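Beta-n-acetylhexosaminidase (Streptococcus pneumoniae, PDB 2YLA) probably cleaves terminal beta-linked N-acetylglucosamine from N-glycans as a family 20 glycoside hydrolase, and counts among the virulence factors of the pneumococcus. Local coordinates at residues A[17-22]-A[329-334]; A[114-119]-A[180-185]; A[276-281]-A[302-307]; A[247-252]-A[308-313]. The protein carries 1 engineered substitution. One frame throughout, in Å; residues are numbered along the deposited sequence.

Overall arrangement
The four contacts lie round the C-terminal ends of the strands of a TIM barrel, and all of them touch the N-acetylglucosamine of chain E, which is linked through C1 to O2 of a mannose. Contact 1 grips the O3 and O4 side of this sugar, contact 2 brings Q183 to the mannose, contact 3 reaches the acetamido oxygen with Y280, and contact 4 lays W250 under the acetamido methyl. Contacts 3 and 4, centres about 10 Å apart, are joined by probable hydrogen bonds from ND2 of N276 to O of Q308 and from N of G277 to O of W250; another runs from N of W329 in contact 1 to O of Y281 in contact 3. Contacts 1 and 4, about 24 Å apart between centres, both reach this sugar, consistent with a binding site built from several loops.

Contact 1: residues A[17-22]-A[329-334]; sequences AGRKYF and WADRPS. With NAG (2-acetamido-2-deoxy-beta-D-glucopyranose), chain E; MAN (alpha-D-mannopyranose), chain B; EDO (1,2-ethanediol), chain I.
R19 lies along the backbone of A330 and D331, its chain extended from CG to NE, and ends beside the D331 carboxylate. OD1 of D331 sits over one face of the guanidinium, 3.6 Å from NH1 of R19; this salt bridge therefore works through charge alone, with no N-H aimed at the oxygen. The N-H groups turn instead to the N-acetylglucosamine of chain E: NH2 of R19 gives its O3 a fairly straight bond (2.8 Å, 161°), and NH1 adds a second to the same oxygen. D16 and D49 also pair with the guanidinium and probably help fix its rotation. The two loops follow strands 10-16 and 321-329, which pair in parallel where the TIM barrel closes, so residues from the two ends of the catalytic domain share one sugar. D331 suits this place because its two oxygens divide the work: OD1 accepts from O4 of the N-acetylglucosamine at 2.7 Å, and OD2 accepts from O3 of the mannose at 2.7 Å. W329 puts CE3 at the guanidinium edge, while one face of its indole carries C5 and C6 of the sugar. Farther out, K20 packs CB on CB of A330 at 3.6 Å. Its chain then runs past P333 and bends at the last torsion (74°), bringing NZ of K20 2.9 Å from O of P333; O of A335 is a second acceptor.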
# COMPACT_ATOMS: atom_id res chain seq x y z
N ALA A 17 -0.96 7.57 -4.11
CA ALA A 17 -0.13 8.29 -5.06
C ALA A 17 -0.40 7.86 -6.50
O ALA A 17 0.39 8.11 -7.40
CB ALA A 17 1.35 8.13 -4.71
N GLY A 18 -1.53 7.18 -6.69
CA GLY A 18 -2.00 6.82 -8.02
C GLY A 18 -2.93 7.90 -8.55
O GLY A 18 -2.83 8.30 -9.70
N ARG A 19 -3.84 8.35 -7.69
CA ARG A 19 -4.79 9.41 -8.05
C ARG A 19 -4.10 10.77 -8.10
O ARG A 19 -4.40 11.59 -8.98
CB ARG A 19 -5.95 9.46 -7.06
CG ARG A 19 -6.92 8.29 -7.13
CD ARG A 19 -8.11 8.58 -6.24
NE ARG A 19 -9.22 7.64 -6.39
CZ ARG A 19 -9.52 6.69 -5.51
NH1 ARG A 19 -8.79 6.53 -4.41
NH2 ARG A 19 -10.56 5.89 -5.73
N LYS A 20 -3.19 11.01 -7.16
CA LYS A 20 -2.54 12.31 -6.99
C LYS A 20 -1.02 12.16 -6.95
O LYS A 20 -0.49 11.27 -6.29
CB LYS A 20 -3.04 12.96 -5.70
CG LYS A 20 -2.58 14.39 -5.46
CD LYS A 20 -3.08 14.89 -4.12
CE LYS A 20 -2.46 16.23 -3.74
NZ LYS A 20 -3.02 17.37 -4.51
N TYR A 21 -0.33 13.05 -7.66
CA TYR A 21 1.13 13.03 -7.72
C TYR A 21 1.77 13.43 -6.39
O TYR A 21 1.37 14.42 -5.77
CB TYR A 21 1.65 13.93 -8.85
CG TYR A 21 3.16 13.95 -8.98
CD1 TYR A 21 3.84 12.97 -9.70
CD2 TYR A 21 3.91 14.97 -8.38
CE1 TYR A 21 5.22 12.99 -9.82
CE2 TYR A 21 5.30 14.99 -8.50
CZ TYR A 21 5.95 14.00 -9.21
OH TYR A 21 7.32 14.03 -9.32
N PHE A 22 2.76 12.65 -5.97
CA PHE A 22 3.60 12.99 -4.83
C PHE A 22 5.04 13.05 -5.30
O PHE A 22 5.50 12.18 -6.04
CB PHE A 22 3.45 11.94 -3.73
CG PHE A 22 2.22 12.10 -2.88
CD1 PHE A 22 1.00 11.61 -3.30
CD2 PHE A 22 2.30 12.75 -1.65
CE1 PHE A 22 -0.14 11.75 -2.51
CE2 PHE A 22 1.16 12.90 -0.85
CZ PHE A 22 -0.06 12.40 -1.29
N TRP A 329 -6.14 8.81 1.34
CA TRP A 329 -6.70 8.74 -0.01
C TRP A 329 -6.87 10.11 -0.66
O TRP A 329 -7.06 11.12 0.02
CB TRP A 329 -8.05 8.02 0.02
CG TRP A 329 -7.97 6.66 0.61
CD1 TRP A 329 -8.24 6.32 1.90
CD2 TRP A 329 -7.59 5.45 -0.05
NE1 TRP A 329 -8.06 4.97 2.08
CE2 TRP A 329 -7.66 4.41 0.90
CE3 TRP A 329 -7.19 5.14 -1.36
CZ2 TRP A 329 -7.35 3.09 0.59
CZ3 TRP A 329 -6.89 3.82 -1.67
CH2 TRP A 329 -6.97 2.81 -0.70
N ALA A 330 -6.81 10.13 -1.99
CA ALA A 330 -6.93 11.36 -2.76
C ALA A 330 -8.06 11.29 -3.80
O ALA A 330 -7.83 11.51 -4.99
CB ALA A 330 -5.60 11.69 -3.43
N ASP A 331 -9.27 10.98 -3.32
CA ASP A 331 -10.45 10.82 -4.18
C ASP A 331 -10.73 12.03 -5.07
O ASP A 331 -11.03 11.88 -6.26
CB ASP A 331 -11.69 10.46 -3.35
CG ASP A 331 -11.57 9.10 -2.68
OD1 ASP A 331 -10.48 8.77 -2.17
OD2 ASP A 331 -12.57 8.35 -2.67
N ARG A 332 -10.65 13.23 -4.49
CA ARG A 332 -10.51 14.45 -5.27
C ARG A 332 -9.03 14.83 -5.24
O ARG A 332 -8.55 15.36 -4.23
CB ARG A 332 -11.36 15.59 -4.71
CG ARG A 332 -12.87 15.42 -4.86
CD ARG A 332 -13.51 14.96 -3.56
NE ARG A 332 -13.00 15.71 -2.42
CZ ARG A 332 -13.05 15.29 -1.16
NH1 ARG A 332 -13.60 14.13 -0.87
NH2 ARG A 332 -12.55 16.05 -0.19
N PRO A 333 -8.29 14.53 -6.32
CA PRO A 333 -6.84 14.74 -6.29
C PRO A 333 -6.41 16.21 -6.36
O PRO A 333 -5.24 16.51 -6.12
CB PRO A 333 -6.34 13.96 -7.51
CG PRO A 333 -7.53 13.20 -8.04
CD PRO A 333 -8.72 13.96 -7.60
N SER A 334 -7.35 17.10 -6.66
CA SER A 334 -7.06 18.54 -6.68
C SER A 334 -7.06 19.15 -5.27
O SER A 334 -6.69 20.31 -5.10
CB SER A 334 -8.04 19.28 -7.59
OG SER A 334 -9.36 19.18 -7.10
C1 NAG E . -13.05 3.28 -0.84
C2 NAG E . -12.04 2.91 -1.96
C3 NAG E . -10.91 3.92 -2.20
C4 NAG E . -11.23 5.27 -1.59
C5 NAG E . -11.50 5.07 -0.10
C6 NAG E . -11.71 6.40 0.61
C7 NAG E . -10.70 1.09 -0.85
C8 NAG E . -10.29 -0.35 -1.01
N2 NAG E . -11.49 1.56 -1.82
O3 NAG E . -10.69 4.06 -3.59
O4 NAG E . -10.16 6.15 -1.82
O5 NAG E . -12.63 4.25 0.13
O6 NAG E . -12.96 6.95 0.26
O7 NAG E . -10.30 1.73 0.12
C1 MAN B . -16.49 3.96 -0.44
C2 MAN B . -15.14 4.56 -0.86
C3 MAN B . -15.38 5.67 -1.89
C4 MAN B . -16.23 5.19 -3.06
C5 MAN B . -17.50 4.48 -2.57
C6 MAN B . -18.26 3.81 -3.71
O2 MAN B . -14.34 3.55 -1.46
O3 MAN B . -14.16 6.16 -2.38
O4 MAN B . -16.58 6.29 -3.88
O5 MAN B . -17.18 3.50 -1.59
O6 MAN B . -19.56 4.35 -3.78
C1 EDO I . -11.20 16.69 -8.22
O1 EDO I . -10.03 16.60 -9.03
C2 EDO I . -12.41 16.17 -9.00
O2 EDO I . -13.17 15.29 -8.16

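Contact 2: residues A[114-119]-A[180-185]; sequences AINSPG and GTDQYA. Engineered in segment 180-185: Q183 (natural residue Glu). With NAG (2-acetamido-2-deoxy-beta-D-glucopyranose), chain E; MAN (alpha-D-mannopyranose), chain B.
S117 and G180 form a parallel bridge at the ends of their strands, continued by a weak bond from N of T181 to O of S117 (3.2 Å); the 114-119 segment then passes from S117 through a cis peptide into P118. G180 fits here because its phi is positive (74°). The N116 amide and the D182 carboxylate lie nearly coplanar, their planes 19° apart. P118 supplies the apolar part of the contact: its CD meets CG2 of T181 at 3.7 Å, and, crossing the Y184 side chain at about a right angle, its CG comes to the edge of that ring, 3.8 Å from CD2. The hydroxyl of T181 turns back to its own chain, OG1 donating to O of G180. Q183, an engineered residue replacing Glu, extends beyond CG into the sugar site, where its NE2 donates to O2 of the mannose at 3.0 Å and also to the mannose O5. The natural Asp-Glu sequence at this strand end is consistent with the acidic pair of family 20 enzymes. Strands 110-117 and 176-180 stand side by side in the barrel wall; F206 and Y209 of helix 203-219 pack on P118, Y209 also bonding the S117 hydroxyl, and helix 153-170 packs against S117.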
# COMPACT_ATOMS: atom_id res chain seq x y z
N ALA A 114 1.53 -0.69 -5.15
CA ALA A 114 0.20 -1.11 -5.57
C ALA A 114 -0.14 -0.59 -6.96
O ALA A 114 -0.19 0.63 -7.19
CB ALA A 114 -0.86 -0.66 -4.55
N ILE A 115 -0.34 -1.51 -7.90
CA ILE A 115 -0.77 -1.18 -9.25
C ILE A 115 -2.15 -1.81 -9.44
O ILE A 115 -2.28 -3.04 -9.50
CB ILE A 115 0.22 -1.70 -10.32
CG1 ILE A 115 1.67 -1.33 -9.98
CG2 ILE A 115 -0.17 -1.19 -11.71
CD1 ILE A 115 2.03 0.14 -10.11
N ASN A 116 -3.17 -0.97 -9.54
CA ASN A 116 -4.55 -1.44 -9.45
C ASN A 116 -5.20 -1.83 -10.77
O ASN A 116 -5.08 -1.13 -11.78
CB ASN A 116 -5.42 -0.38 -8.74
CG ASN A 116 -6.48 -0.99 -7.84
OD1 ASN A 116 -7.03 -0.31 -6.98
ND2 ASN A 116 -6.78 -2.28 -8.04
N SER A 117 -5.87 -2.98 -10.72
CA SER A 117 -6.70 -3.52 -11.80
C SER A 117 -7.48 -4.67 -11.15
O SER A 117 -7.08 -5.15 -10.08
CB SER A 117 -5.84 -4.03 -12.96
OG SER A 117 -5.19 -5.24 -12.62
N PRO A 118 -8.60 -5.11 -11.75
CA PRO A 118 -9.23 -4.65 -13.00
C PRO A 118 -10.05 -3.37 -12.85
O PRO A 118 -10.43 -2.78 -13.86
CB PRO A 118 -10.12 -5.83 -13.39
CG PRO A 118 -10.47 -6.48 -12.12
CD PRO A 118 -9.34 -6.25 -11.17
N GLY A 119 -10.31 -2.94 -11.62
CA GLY A 119 -10.95 -1.65 -11.38
C GLY A 119 -9.89 -0.59 -11.16
O GLY A 119 -8.70 -0.92 -11.05
N GLY A 180 -4.65 -5.01 -5.80
CA GLY A 180 -5.94 -4.36 -5.52
C GLY A 180 -7.18 -5.19 -5.75
O GLY A 180 -7.64 -5.89 -4.85
N THR A 181 -7.73 -5.09 -6.97
CA THR A 181 -8.98 -5.76 -7.39
C THR A 181 -10.23 -5.30 -6.64
O THR A 181 -11.18 -6.08 -6.47
CB THR A 181 -8.89 -7.32 -7.43
OG1 THR A 181 -8.77 -7.86 -6.10
CG2 THR A 181 -7.71 -7.80 -8.28
N ASP A 182 -10.24 -4.05 -6.20
CA ASP A 182 -11.38 -3.49 -5.47
C ASP A 182 -12.41 -2.80 -6.37
O ASP A 182 -12.09 -2.34 -7.47
CB ASP A 182 -10.90 -2.52 -4.38
CG ASP A 182 -10.06 -1.38 -4.94
OD1 ASP A 182 -9.06 -1.66 -5.63
OD2 ASP A 182 -10.40 -0.20 -4.68
N GLN A 183 -13.66 -2.76 -5.89
CA GLN A 183 -14.76 -2.01 -6.52
C GLN A 183 -14.81 -2.10 -8.05
O GLN A 183 -14.49 -1.13 -8.75
CB GLN A 183 -14.73 -0.55 -6.05
CG GLN A 183 -14.53 -0.40 -4.55
CD GLN A 183 -14.59 1.03 -4.06
OE1 GLN A 183 -13.89 1.91 -4.58
NE2 GLN A 183 -15.41 1.28 -3.05
N TYR A 184 -15.20 -3.27 -8.56
CA TYR A 184 -15.32 -3.50 -10.01
C TYR A 184 -16.45 -2.67 -10.61
O TYR A 184 -17.56 -2.66 -10.09
CB TYR A 184 -15.54 -4.99 -10.30
CG TYR A 184 -15.45 -5.35 -11.77
CD1 TYR A 184 -16.56 -5.26 -12.60
CD2 TYR A 184 -14.25 -5.80 -12.32
CE1 TYR A 184 -16.49 -5.59 -13.95
CE2 TYR A 184 -14.16 -6.15 -13.67
CZ TYR A 184 -15.28 -6.03 -14.48
OH TYR A 184 -15.20 -6.37 -15.82
N ALA A 185 -16.15 -1.98 -11.71
CA ALA A 185 -17.13 -1.21 -12.48
C ALA A 185 -18.16 -0.46 -11.63
O ALA A 185 -19.34 -0.44 -11.96
CB ALA A 185 -17.82 -2.10 -13.51
C1 NAG E . -13.05 3.28 -0.84
C2 NAG E . -12.04 2.91 -1.96
C3 NAG E . -10.91 3.92 -2.20
C4 NAG E . -11.23 5.27 -1.59
C5 NAG E . -11.50 5.07 -0.10
C6 NAG E . -11.71 6.40 0.61
C7 NAG E . -10.70 1.09 -0.85
C8 NAG E . -10.29 -0.35 -1.01
N2 NAG E . -11.49 1.56 -1.82
O3 NAG E . -10.69 4.06 -3.59
O4 NAG E . -10.16 6.15 -1.82
O5 NAG E . -12.63 4.25 0.13
O6 NAG E . -12.96 6.95 0.26
O7 NAG E . -10.30 1.73 0.12
C1 MAN B . -16.49 3.96 -0.44
C2 MAN B . -15.14 4.56 -0.86
C3 MAN B . -15.38 5.67 -1.89
C4 MAN B . -16.23 5.19 -3.06
C5 MAN B . -17.50 4.48 -2.57
C6 MAN B . -18.26 3.81 -3.71
O2 MAN B . -14.34 3.55 -1.46
O3 MAN B . -14.16 6.16 -2.38
O4 MAN B . -16.58 6.29 -3.88
O5 MAN B . -17.18 3.50 -1.59
O6 MAN B . -19.56 4.35 -3.78

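Contact 3: residues A[276-281]-A[302-307]; sequences NGDWYY and GKTPFN. With NAG (2-acetamido-2-deoxy-beta-D-glucopyranose), chain C; NAG (2-acetamido-2-deoxy-beta-D-glucopyranose), chain E.
W279 and T304 make up the close-fitting half of this contact. The indole turns its edge to the 302-307 backbone, where three successive carbonyls lie near the ring plane; O of P305 is 3.4 Å from CZ2 of W279, and O of F306 is 3.7 Å from CH2. A broad ring can span several residues of a chain that has just left helix 294-303. CB of N276 lies over one face of the indole, and ND2 of N276 meets the T304 methyl CG2. That same ND2 donates to O of Q308, while OD1 accepts from N of D278 in an Asx turn that steadies the 3-10 segment. On the more open side, where D278 is partly exposed, OG1 of T304 donates at 2.7 Å to OD2 of D278, which accepts with its anti lone pair, the one away from OD1. Threonine serves both partners: OG1 stands anti to its carbonyl carbon (chi1 -53°) and CG2 anti to its N, sending hydroxyl to acid and methyl to amide. The P305 ring points away from the contact. O of G277 accepts from O4 of the chain C N-acetylglucosamine, and OH of Y280 donates to O7 of the chain E one, consistent with a loop at the C-terminal end of a TIM-barrel strand that contributes to the sugar site.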
# COMPACT_ATOMS: atom_id res chain seq x y z
N ASN A 276 -8.55 -1.23 8.25
CA ASN A 276 -9.84 -0.75 8.74
C ASN A 276 -10.19 0.62 8.19
O ASN A 276 -9.43 1.58 8.34
CB ASN A 276 -9.82 -0.72 10.27
CG ASN A 276 -11.21 -0.80 10.88
OD1 ASN A 276 -12.10 -0.03 10.54
ND2 ASN A 276 -11.39 -1.74 11.80
N GLY A 277 -11.36 0.71 7.56
CA GLY A 277 -11.85 1.95 6.96
C GLY A 277 -12.04 3.10 7.94
O GLY A 277 -12.09 4.26 7.53
N ASP A 278 -12.14 2.77 9.23
CA ASP A 278 -12.27 3.77 10.29
C ASP A 278 -11.09 4.74 10.34
O ASP A 278 -11.26 5.91 10.71
CB ASP A 278 -12.39 3.09 11.66
CG ASP A 278 -13.72 2.38 11.85
OD1 ASP A 278 -14.57 2.41 10.93
OD2 ASP A 278 -13.90 1.78 12.93
N TRP A 279 -9.91 4.25 9.97
CA TRP A 279 -8.68 5.03 10.02
C TRP A 279 -8.43 5.83 8.73
O TRP A 279 -7.36 6.43 8.56
CB TRP A 279 -7.48 4.12 10.32
CG TRP A 279 -7.61 3.26 11.55
CD1 TRP A 279 -8.14 3.62 12.76
CD2 TRP A 279 -7.18 1.90 11.70
NE1 TRP A 279 -8.07 2.57 13.65
CE2 TRP A 279 -7.49 1.50 13.02
CE3 TRP A 279 -6.57 0.97 10.84
CZ2 TRP A 279 -7.20 0.21 13.50
CZ3 TRP A 279 -6.29 -0.30 11.32
CH2 TRP A 279 -6.61 -0.67 12.64
N TYR A 280 -9.42 5.83 7.84
CA TYR A 280 -9.30 6.47 6.52
C TYR A 280 -9.34 7.99 6.58
O TYR A 280 -10.17 8.58 7.27
CB TYR A 280 -10.44 6.00 5.61
CG TYR A 280 -10.19 4.71 4.87
CD1 TYR A 280 -9.23 3.79 5.29
CD2 TYR A 280 -10.94 4.39 3.74
CE1 TYR A 280 -9.01 2.61 4.61
CE2 TYR A 280 -10.73 3.20 3.05
CZ TYR A 280 -9.77 2.32 3.49
OH TYR A 280 -9.55 1.15 2.81
N TYR A 281 -8.44 8.62 5.82
CA TYR A 281 -8.51 10.06 5.56
C TYR A 281 -8.41 10.38 4.07
O TYR A 281 -7.43 10.05 3.42
CB TYR A 281 -7.46 10.84 6.36
CG TYR A 281 -7.43 12.33 6.04
CD1 TYR A 281 -8.61 13.09 6.06
CD2 TYR A 281 -6.24 12.97 5.72
CE1 TYR A 281 -8.59 14.45 5.76
CE2 TYR A 281 -6.21 14.34 5.42
CZ TYR A 281 -7.39 15.07 5.45
OH TYR A 281 -7.38 16.41 5.16
N GLY A 302 -8.02 5.84 18.18
CA GLY A 302 -8.09 5.39 19.57
C GLY A 302 -9.32 4.55 19.87
O GLY A 302 -9.26 3.64 20.70
N LYS A 303 -10.44 4.86 19.21
CA LYS A 303 -11.69 4.12 19.41
C LYS A 303 -11.68 2.73 18.79
O LYS A 303 -12.20 1.78 19.38
CB LYS A 303 -12.89 4.93 18.89
CG LYS A 303 -13.35 6.04 19.83
CD LYS A 303 -14.44 6.91 19.20
CE LYS A 303 -15.85 6.48 19.59
NZ LYS A 303 -16.31 5.22 18.93
N THR A 304 -11.08 2.60 17.60
CA THR A 304 -10.97 1.31 16.93
C THR A 304 -9.64 0.64 17.28
O THR A 304 -8.57 1.15 16.93
CB THR A 304 -11.13 1.44 15.39
OG1 THR A 304 -12.34 2.15 15.08
CG2 THR A 304 -11.17 0.08 14.72
N PRO A 305 -9.69 -0.52 17.97
CA PRO A 305 -8.49 -1.24 18.40
C PRO A 305 -7.60 -1.68 17.24
O PRO A 305 -8.08 -1.82 16.11
CB PRO A 305 -9.05 -2.47 19.13
CG PRO A 305 -10.46 -2.14 19.44
CD PRO A 305 -10.92 -1.23 18.35
N PHE A 306 -6.32 -1.91 17.53
CA PHE A 306 -5.29 -2.22 16.53
C PHE A 306 -5.57 -3.49 15.74
O PHE A 306 -5.33 -3.55 14.54
CB PHE A 306 -3.91 -2.31 17.20
CG PHE A 306 -2.76 -2.44 16.24
CD1 PHE A 306 -2.13 -1.31 15.74
CD2 PHE A 306 -2.30 -3.69 15.85
CE1 PHE A 306 -1.06 -1.42 14.85
CE2 PHE A 306 -1.24 -3.82 14.96
CZ PHE A 306 -0.61 -2.68 14.46
N ASN A 307 -6.07 -4.52 16.43
CA ASN A 307 -6.34 -5.81 15.80
C ASN A 307 -7.77 -5.97 15.31
O ASN A 307 -8.15 -7.06 14.87
CB ASN A 307 -5.99 -6.94 16.77
CG ASN A 307 -4.52 -6.98 17.13
OD1 ASN A 307 -4.17 -7.24 18.28
ND2 ASN A 307 -3.65 -6.73 16.16
C1 NAG C . -16.75 4.01 4.04
C2 NAG C . -16.24 2.96 5.03
C3 NAG C . -15.67 3.69 6.25
C4 NAG C . -14.66 4.76 5.84
C5 NAG C . -15.14 5.61 4.65
C6 NAG C . -14.01 6.47 4.09
C7 NAG C . -18.19 1.77 6.25
C8 NAG C . -18.40 2.80 7.33
N2 NAG C . -17.24 1.91 5.30
O3 NAG C . -15.06 2.76 7.13
O4 NAG C . -14.41 5.60 6.95
O5 NAG C . -15.65 4.80 3.62
O6 NAG C . -14.36 6.93 2.80
O7 NAG C . -18.92 0.78 6.25
C1 NAG E . -13.05 3.28 -0.84
C2 NAG E . -12.04 2.91 -1.96
C3 NAG E . -10.91 3.92 -2.20
C4 NAG E . -11.23 5.27 -1.59
C5 NAG E . -11.50 5.07 -0.10
C6 NAG E . -11.71 6.40 0.61
C7 NAG E . -10.70 1.09 -0.85
C8 NAG E . -10.29 -0.35 -1.01
N2 NAG E . -11.49 1.56 -1.82
O3 NAG E . -10.69 4.06 -3.59
O4 NAG E . -10.16 6.15 -1.82
O5 NAG E . -12.63 4.25 0.13
O6 NAG E . -12.96 6.95 0.26
O7 NAG E . -10.30 1.73 0.12

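Contact 4: residues A[247-252]-A[308-313]; sequences ISYWSK and QLASTK. With NAG (2-acetamido-2-deoxy-beta-D-glucopyranose), chain E; NAG (2-acetamido-2-deoxy-beta-D-glucopyranose), chain C.
The Y249 ring meets A310 obliquely, its CE1 3.7 Å from O of A310, whereas the neighbouring W250 turns away with CB of S251 over one face of its indole and the acetamido methyl C8 of the chain E N-acetylglucosamine over the other. The broad apolar face suits that methyl, and D229 accepts from the indole N-H. CB of A310 points toward the other segment and packs against O of W250 and CA of S251. CD2 of L309 packs on CB of Y249 at 3.9 Å. A water joins the two backbones, donating to O of Y249 and accepting from N of A310 (2.9 Å). L309 to T312 is a type II turn in which S311 takes the positive phi (79°), and O of L309 accepts hydrogen bonds from both N and OG1 of T312, which reach it from the same face. At the exposed end, K252 has CG anti to its N (chi1 -158°) and bends at chi3, which lays CB and CD along S311. The indole on the acetamido group, set just past barrel strand 246-249, is consistent with the N-acetyl pocket of family 20 TIM barrels.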
# COMPACT_ATOMS: atom_id res chain seq x y z
N ILE A 247 -4.91 -10.66 2.39
CA ILE A 247 -6.09 -9.82 2.26
C ILE A 247 -5.96 -8.53 3.07
O ILE A 247 -5.89 -8.55 4.30
CB ILE A 247 -7.39 -10.57 2.64
CG1 ILE A 247 -7.60 -11.80 1.74
CG2 ILE A 247 -8.60 -9.65 2.58
CD1 ILE A 247 -7.73 -11.50 0.24
N SER A 248 -5.92 -7.41 2.35
CA SER A 248 -6.03 -6.09 2.94
C SER A 248 -7.51 -5.79 3.15
O SER A 248 -8.20 -5.29 2.26
CB SER A 248 -5.37 -5.06 2.01
OG SER A 248 -5.59 -3.73 2.44
N TYR A 249 -8.02 -6.15 4.33
CA TYR A 249 -9.45 -6.04 4.62
C TYR A 249 -9.81 -4.63 5.09
O TYR A 249 -9.28 -4.16 6.09
CB TYR A 249 -9.89 -7.08 5.66
CG TYR A 249 -11.38 -7.36 5.64
CD1 TYR A 249 -12.29 -6.49 6.25
CD2 TYR A 249 -11.88 -8.50 5.01
CE1 TYR A 249 -13.65 -6.74 6.22
CE2 TYR A 249 -13.25 -8.76 4.98
CZ TYR A 249 -14.13 -7.88 5.59
OH TYR A 249 -15.48 -8.12 5.58
N TRP A 250 -10.71 -3.98 4.36
CA TRP A 250 -11.08 -2.60 4.67
C TRP A 250 -12.53 -2.42 5.14
O TRP A 250 -12.81 -1.56 5.97
CB TRP A 250 -10.74 -1.65 3.51
CG TRP A 250 -11.69 -1.68 2.35
CD1 TRP A 250 -11.73 -2.60 1.35
CD2 TRP A 250 -12.73 -0.74 2.07
NE1 TRP A 250 -12.73 -2.30 0.47
CE2 TRP A 250 -13.36 -1.16 0.88
CE3 TRP A 250 -13.19 0.42 2.71
CZ2 TRP A 250 -14.44 -0.47 0.32
CZ3 TRP A 250 -14.26 1.11 2.15
CH2 TRP A 250 -14.87 0.66 0.96
N SER A 251 -13.43 -3.23 4.60
CA SER A 251 -14.86 -3.12 4.90
C SER A 251 -15.63 -4.37 4.50
O SER A 251 -15.18 -5.13 3.64
CB SER A 251 -15.46 -1.91 4.17
OG SER A 251 -16.87 -1.86 4.34
N LYS A 252 -16.78 -4.58 5.13
CA LYS A 252 -17.69 -5.65 4.73
C LYS A 252 -18.73 -5.12 3.74
O LYS A 252 -19.56 -5.87 3.22
CB LYS A 252 -18.36 -6.28 5.94
CG LYS A 252 -18.89 -7.69 5.70
CD LYS A 252 -19.39 -8.33 6.98
CE LYS A 252 -20.76 -7.83 7.35
NZ LYS A 252 -21.24 -8.55 8.55
N GLN A 308 -8.56 -4.90 15.38
CA GLN A 308 -9.98 -5.00 15.03
C GLN A 308 -10.24 -4.77 13.55
O GLN A 308 -9.95 -3.70 13.02
CB GLN A 308 -10.83 -4.03 15.86
CG GLN A 308 -12.30 -4.42 15.89
CD GLN A 308 -13.18 -3.32 16.43
OE1 GLN A 308 -13.50 -3.28 17.62
NE2 GLN A 308 -13.59 -2.41 15.55
N LEU A 309 -10.78 -5.80 12.91
CA LEU A 309 -11.14 -5.73 11.50
C LEU A 309 -12.54 -5.15 11.34
O LEU A 309 -13.40 -5.38 12.19
CB LEU A 309 -11.05 -7.11 10.86
CG LEU A 309 -9.65 -7.72 10.78
CD1 LEU A 309 -9.69 -9.21 11.02
CD2 LEU A 309 -8.98 -7.40 9.45
N ALA A 310 -12.75 -4.40 10.27
CA ALA A 310 -14.04 -3.75 10.01
C ALA A 310 -15.19 -4.75 10.05
O ALA A 310 -15.06 -5.88 9.57
CB ALA A 310 -14.02 -3.03 8.67
N SER A 311 -16.30 -4.32 10.65
CA SER A 311 -17.54 -5.11 10.81
C SER A 311 -17.50 -6.12 11.95
O SER A 311 -18.45 -6.88 12.14
CB SER A 311 -17.97 -5.78 9.49
OG SER A 311 -17.16 -6.90 9.17
N THR A 312 -16.41 -6.13 12.72
CA THR A 312 -16.29 -7.03 13.86
C THR A 312 -15.89 -6.27 15.13
O THR A 312 -15.44 -5.13 15.08
CB THR A 312 -15.28 -8.18 13.61
OG1 THR A 312 -13.97 -7.64 13.43
CG2 THR A 312 -15.67 -8.99 12.38
N LYS A 313 -16.07 -6.93 16.28
CA LYS A 313 -15.79 -6.35 17.58
C LYS A 313 -14.63 -7.08 18.25
O LYS A 313 -14.63 -8.31 18.34
CB LYS A 313 -17.05 -6.43 18.45
CG LYS A 313 -17.00 -5.64 19.74
CD LYS A 313 -18.16 -6.02 20.65
CE LYS A 313 -18.10 -5.27 21.98
NZ LYS A 313 -18.23 -3.80 21.80
C1 NAG E . -13.05 3.28 -0.84
C2 NAG E . -12.04 2.91 -1.96
C3 NAG E . -10.91 3.92 -2.20
C4 NAG E . -11.23 5.27 -1.59
C5 NAG E . -11.50 5.07 -0.10
C6 NAG E . -11.71 6.40 0.61
C7 NAG E . -10.70 1.09 -0.85
C8 NAG E . -10.29 -0.35 -1.01
N2 NAG E . -11.49 1.56 -1.82
O3 NAG E . -10.69 4.06 -3.59
O4 NAG E . -10.16 6.15 -1.82
O5 NAG E . -12.63 4.25 0.13
O6 NAG E . -12.96 6.95 0.26
O7 NAG E . -10.30 1.73 0.12
C1 NAG C . -16.75 4.01 4.04
C2 NAG C . -16.24 2.96 5.03
C3 NAG C . -15.67 3.69 6.25
C4 NAG C . -14.66 4.76 5.84
C5 NAG C . -15.14 5.61 4.65
C6 NAG C . -14.01 6.47 4.09
C7 NAG C . -18.19 1.77 6.25
C8 NAG C . -18.40 2.80 7.33
N2 NAG C . -17.24 1.91 5.30
O3 NAG C . -15.06 2.76 7.13
O4 NAG C . -14.41 5.60 6.95
O5 NAG C . -15.65 4.80 3.62
O6 NAG C . -14.36 6.93 2.80
O7 NAG C . -18.92 0.78 6.25
O HOH W 1 -10.48 -4.34 8.40
O HOH W 2 -18.68 -9.41 10.48